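Local coordinates for F-BAR domain only protein 1 (Danio rerio, PDB 5JP2) that probably acts early in clathrin-mediated endocytosis, and through its mu homology domain binds a peptide of the endocytic protein Eps15, at residues T174-V179 with A212-P216; L243-G249 with F275-M281. The contacts are given in a common frame with arbitrary orientation. Numbering follows the deposited sequence.

Contact 1 of 2, residues T174-V179 with A212-P216; sequences TQLTSV and ANLSP
Residues 174-179 lead into strand 179-184 and run nearly antiparallel to loop 212-216, with end-to-end directions 145° apart. The register pairs Q175 with S215, L176 with L214 and T177 with N213, at CA-CA distances of 4.8, 5.1 and 4.8 Å. T174 turns its CB away from the loop; its O lies 3.4 Å from P216 CD, and its OG1 is hydrogen-bonded to S250 O. Q175 is extended, with a CA-H...O contact from Q175 CA to L214 O, 3.3 Å. L176 forms the single bridge, a hydrogen-bonded antiparallel pair. L176 N donates to L214 O at 2.8 Å, and L214 N donates to L176 O at 3.0 Å. Both leucines are mt rotamers, and L176 CB is 4.4 Å from L214 CB. L176 also packs on C166, F247 and F275. The carboxamide oxygen N213 OD1 rests against T177 CB at 3.6 Å. At S178 phi/psi become 47/44, and the chain turns a corner. V179 points its CB toward the loop, and V179 CG1 touches L214 CD1 at 4.1 Å. One water accepts from V179 N (3.1 Å) and donates to N213 OD1 (2.7 Å), so it bridges the start of strand 179-184 to the N213 side chain. This is an isolated antiparallel beta bridge between two connecting loops of the mainly beta mu homology domain, laid over strand 157-166.

Contact 2 of 2, residues L243-G249 with F275-M281; sequences LAVQFVG and FATGKYM
Strand 243-249 is extended throughout. Strand 275-277 runs antiparallel to it at 178°, with the axes 4.8 Å apart. F275 and G249 form a hydrogen-bonded pair: G249 N to F275 O is 3.0 Å and F275 N to G249 O is 3.2 Å. The F275 ring (chi1 p) folds over G249, whose CA lies 3.7 Å from the ring centroid in a CH-pi contact. A side chain on G249 would clash with this ring. A276 faces V248 in a non-hydrogen-bonded pair, CA-CA 4.4 Å; V248 and A276 each pack on an aromatic side chain of the bound Eps15 peptide. T277 N donates to F247 O (3.1 Å). The T277 side chain (chi1 p) takes over the return bond, with F247 N donating to T277 OG1 at 3.1 Å. T277 CG2 makes a CH-pi contact over the F247 ring face, 3.3 Å from its centroid. These strands are central neighbours in the large mixed sheet of the mu homology domain. At G278 and K279 the chain turns a corner, and the register shifts by one. A water lies 2.5 Å from V245 O and 2.8 Å from G278 O. Y280 O accepts from V245 N at 2.9 Å. F247 and Y280 form an edge-to-face pair, F247 edge to Y280 face, centroids 5.2 Å apart. M281 and A244 form an antiparallel non-hydrogen-bonded pair, and M281 SD reaches A244 CB at 3.6 Å.

The two contacts are centred 12 Å apart and touch directly. T177 N of contact 1 lies 2.9 Å from V248 O of contact 2, a probable hydrogen bond. T177, and then strand 179-184, pair with one edge of strand 242-250; segment 275-281 pairs with the other. L176 CD2 packs against F275 CE1 at 3.8 Å and F247 CD1 at 4.0 Å, so the leucine meets the rings of F275 and F247. Contact 2 meets the bound Eps15 peptide through V248 and A276. The zinc ion, bound by H165 and C167, is about 9 Å from the P216 side chain and about 12 Å from that of Y280.

Contact 1 of 2, residues T174-V179 with A212-P216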
# COMPACT_ATOMS: atom_id res chain seq x y z
N THR B 174 10.03 6.38 -5.72
CA THR B 174 10.47 5.98 -4.39
C THR B 174 11.13 4.62 -4.53
O THR B 174 11.02 3.97 -5.57
CB THR B 174 9.32 5.93 -3.37
OG1 THR B 174 9.84 5.55 -2.09
CG2 THR B 174 8.23 4.94 -3.77
N GLN B 175 11.83 4.19 -3.50
CA GLN B 175 12.45 2.89 -3.50
C GLN B 175 11.46 1.81 -3.10
O GLN B 175 10.54 2.04 -2.31
CB GLN B 175 13.63 2.88 -2.54
CG GLN B 175 14.70 3.85 -2.88
CD GLN B 175 16.01 3.42 -2.28
OE1 GLN B 175 16.09 3.09 -1.11
NE2 GLN B 175 17.06 3.42 -3.10
N LEU B 176 11.68 0.61 -3.61
CA LEU B 176 11.07 -0.58 -3.06
C LEU B 176 12.05 -1.21 -2.09
O LEU B 176 13.19 -1.50 -2.46
CB LEU B 176 10.70 -1.56 -4.18
CG LEU B 176 9.94 -0.96 -5.38
CD1 LEU B 176 9.84 -1.94 -6.49
CD2 LEU B 176 8.55 -0.49 -5.01
N THR B 177 11.63 -1.43 -0.85
CA THR B 177 12.51 -1.93 0.19
C THR B 177 11.96 -3.23 0.75
O THR B 177 10.88 -3.67 0.38
CB THR B 177 12.71 -0.88 1.29
OG1 THR B 177 11.49 -0.70 2.02
CG2 THR B 177 13.08 0.45 0.68
N SER B 178 12.72 -3.84 1.65
CA SER B 178 12.41 -5.17 2.19
C SER B 178 12.05 -6.16 1.09
O SER B 178 11.12 -6.95 1.20
CB SER B 178 11.29 -5.08 3.23
OG SER B 178 11.74 -4.44 4.40
N VAL B 179 12.83 -6.14 0.01
CA VAL B 179 12.54 -6.93 -1.17
C VAL B 179 12.99 -8.37 -0.95
O VAL B 179 14.15 -8.63 -0.63
CB VAL B 179 13.20 -6.34 -2.41
CG1 VAL B 179 12.78 -7.12 -3.65
CG2 VAL B 179 12.82 -4.88 -2.56
N ALA B 212 18.62 -6.31 -2.81
CA ALA B 212 18.88 -4.94 -2.43
C ALA B 212 17.68 -4.09 -2.78
O ALA B 212 16.85 -4.47 -3.60
CB ALA B 212 20.13 -4.41 -3.14
N ASN B 213 17.57 -2.93 -2.14
CA ASN B 213 16.49 -2.02 -2.47
C ASN B 213 16.51 -1.71 -3.95
O ASN B 213 17.58 -1.61 -4.57
CB ASN B 213 16.61 -0.74 -1.67
CG ASN B 213 16.48 -0.96 -0.20
OD1 ASN B 213 16.00 -1.99 0.24
ND2 ASN B 213 16.88 0.03 0.58
N LEU B 214 15.33 -1.53 -4.53
CA LEU B 214 15.20 -1.29 -5.96
C LEU B 214 14.67 0.10 -6.21
O LEU B 214 13.78 0.56 -5.50
CB LEU B 214 14.28 -2.29 -6.62
CG LEU B 214 14.62 -3.73 -6.34
CD1 LEU B 214 13.46 -4.53 -6.78
CD2 LEU B 214 15.88 -4.11 -7.06
N SER B 215 15.20 0.73 -7.24
CA SER B 215 14.78 2.07 -7.57
C SER B 215 14.56 2.19 -9.06
O SER B 215 15.33 1.64 -9.86
CB SER B 215 15.84 3.08 -7.11
OG SER B 215 15.55 4.36 -7.61
N PRO B 216 13.52 2.89 -9.49
CA PRO B 216 13.32 3.10 -10.92
C PRO B 216 14.36 4.02 -11.53
O PRO B 216 14.52 4.02 -12.75
CB PRO B 216 11.92 3.71 -11.00
CG PRO B 216 11.69 4.31 -9.65
CD PRO B 216 12.42 3.45 -8.68
O HOH W 1 15.48 -4.59 -0.18

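Contact 2 of 2, residues L243-G249 with F275-M281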
# COMPACT_ATOMS: atom_id res chain seq x y z
N LEU B 243 6.70 -18.14 -8.22
CA LEU B 243 7.53 -17.34 -7.33
C LEU B 243 6.71 -16.20 -6.74
O LEU B 243 5.89 -15.59 -7.42
CB LEU B 243 8.73 -16.77 -8.07
CG LEU B 243 9.71 -17.78 -8.67
CD1 LEU B 243 9.49 -17.87 -10.16
CD2 LEU B 243 11.11 -17.40 -8.36
N ALA B 244 6.94 -15.92 -5.46
CA ALA B 244 6.32 -14.81 -4.77
C ALA B 244 7.37 -13.75 -4.46
O ALA B 244 8.49 -14.07 -4.07
CB ALA B 244 5.64 -15.27 -3.48
N VAL B 245 6.99 -12.49 -4.66
CA VAL B 245 7.83 -11.33 -4.36
C VAL B 245 7.15 -10.48 -3.29
O VAL B 245 5.95 -10.24 -3.33
CB VAL B 245 8.11 -10.49 -5.61
CG1 VAL B 245 9.08 -9.38 -5.29
CG2 VAL B 245 8.67 -11.37 -6.69
N GLN B 246 7.96 -9.99 -2.36
CA GLN B 246 7.51 -9.13 -1.28
C GLN B 246 8.31 -7.85 -1.30
O GLN B 246 9.52 -7.87 -1.51
CB GLN B 246 7.65 -9.84 0.06
CG GLN B 246 6.89 -11.15 0.08
CD GLN B 246 7.00 -11.84 1.39
OE1 GLN B 246 8.06 -11.89 1.99
NE2 GLN B 246 5.91 -12.45 1.81
N PHE B 247 7.64 -6.73 -1.08
CA PHE B 247 8.33 -5.46 -0.94
C PHE B 247 7.40 -4.46 -0.28
O PHE B 247 6.21 -4.72 -0.09
CB PHE B 247 8.85 -4.95 -2.29
CG PHE B 247 7.79 -4.75 -3.34
CD1 PHE B 247 6.91 -3.67 -3.29
CD2 PHE B 247 7.71 -5.62 -4.43
CE1 PHE B 247 5.95 -3.49 -4.26
CE2 PHE B 247 6.76 -5.44 -5.41
CZ PHE B 247 5.88 -4.36 -5.33
N VAL B 248 7.96 -3.29 0.00
CA VAL B 248 7.33 -2.24 0.79
C VAL B 248 7.79 -0.93 0.18
O VAL B 248 8.81 -0.87 -0.49
CB VAL B 248 7.72 -2.35 2.29
CG1 VAL B 248 7.37 -1.11 3.07
CG2 VAL B 248 7.07 -3.53 2.93
N GLY B 249 7.02 0.12 0.41
CA GLY B 249 7.38 1.43 -0.07
C GLY B 249 6.74 2.48 0.81
O GLY B 249 5.88 2.19 1.63
N PHE B 275 2.81 1.53 1.03
CA PHE B 275 2.25 0.42 0.29
C PHE B 275 3.05 -0.84 0.53
O PHE B 275 4.21 -0.79 0.95
CB PHE B 275 2.14 0.75 -1.20
CG PHE B 275 3.45 1.06 -1.85
CD1 PHE B 275 4.33 0.04 -2.18
CD2 PHE B 275 3.77 2.35 -2.20
CE1 PHE B 275 5.51 0.32 -2.82
CE2 PHE B 275 4.95 2.63 -2.83
CZ PHE B 275 5.82 1.62 -3.14
N ALA B 276 2.41 -1.97 0.28
CA ALA B 276 3.05 -3.26 0.48
C ALA B 276 2.45 -4.27 -0.49
O ALA B 276 1.34 -4.12 -0.97
CB ALA B 276 2.87 -3.75 1.92
N THR B 277 3.22 -5.32 -0.74
CA THR B 277 2.72 -6.42 -1.54
C THR B 277 1.76 -7.27 -0.72
O THR B 277 1.95 -7.48 0.47
CB THR B 277 3.85 -7.32 -2.04
OG1 THR B 277 4.68 -7.69 -0.95
CG2 THR B 277 4.65 -6.66 -3.07
N GLY B 278 0.72 -7.73 -1.37
CA GLY B 278 -0.05 -8.84 -0.87
C GLY B 278 0.52 -10.10 -1.50
O GLY B 278 1.68 -10.43 -1.29
N LYS B 279 -0.33 -10.87 -2.16
CA LYS B 279 0.13 -11.94 -3.04
C LYS B 279 0.59 -11.34 -4.36
O LYS B 279 -0.23 -10.82 -5.13
CB LYS B 279 -0.99 -12.95 -3.23
CG LYS B 279 -0.57 -14.24 -3.89
CD LYS B 279 -1.71 -15.25 -3.90
CE LYS B 279 -2.84 -14.80 -4.80
NZ LYS B 279 -4.04 -15.67 -4.69
N TYR B 280 1.87 -11.45 -4.66
CA TYR B 280 2.46 -10.79 -5.82
C TYR B 280 3.34 -11.81 -6.51
O TYR B 280 4.43 -12.11 -6.03
CB TYR B 280 3.25 -9.56 -5.36
CG TYR B 280 3.57 -8.53 -6.39
CD1 TYR B 280 4.62 -8.72 -7.28
CD2 TYR B 280 2.87 -7.33 -6.46
CE1 TYR B 280 4.93 -7.79 -8.21
CE2 TYR B 280 3.19 -6.37 -7.40
CZ TYR B 280 4.22 -6.60 -8.26
OH TYR B 280 4.56 -5.67 -9.21
N MET B 281 2.90 -12.31 -7.67
CA MET B 281 3.36 -13.62 -8.15
C MET B 281 3.74 -13.61 -9.62
O MET B 281 3.16 -12.91 -10.43
CB MET B 281 2.30 -14.71 -7.98
CG MET B 281 1.55 -14.73 -6.70
SD MET B 281 2.49 -15.23 -5.28
CE MET B 281 2.78 -16.95 -5.59
O HOH W 2 4.01 -11.51 -2.49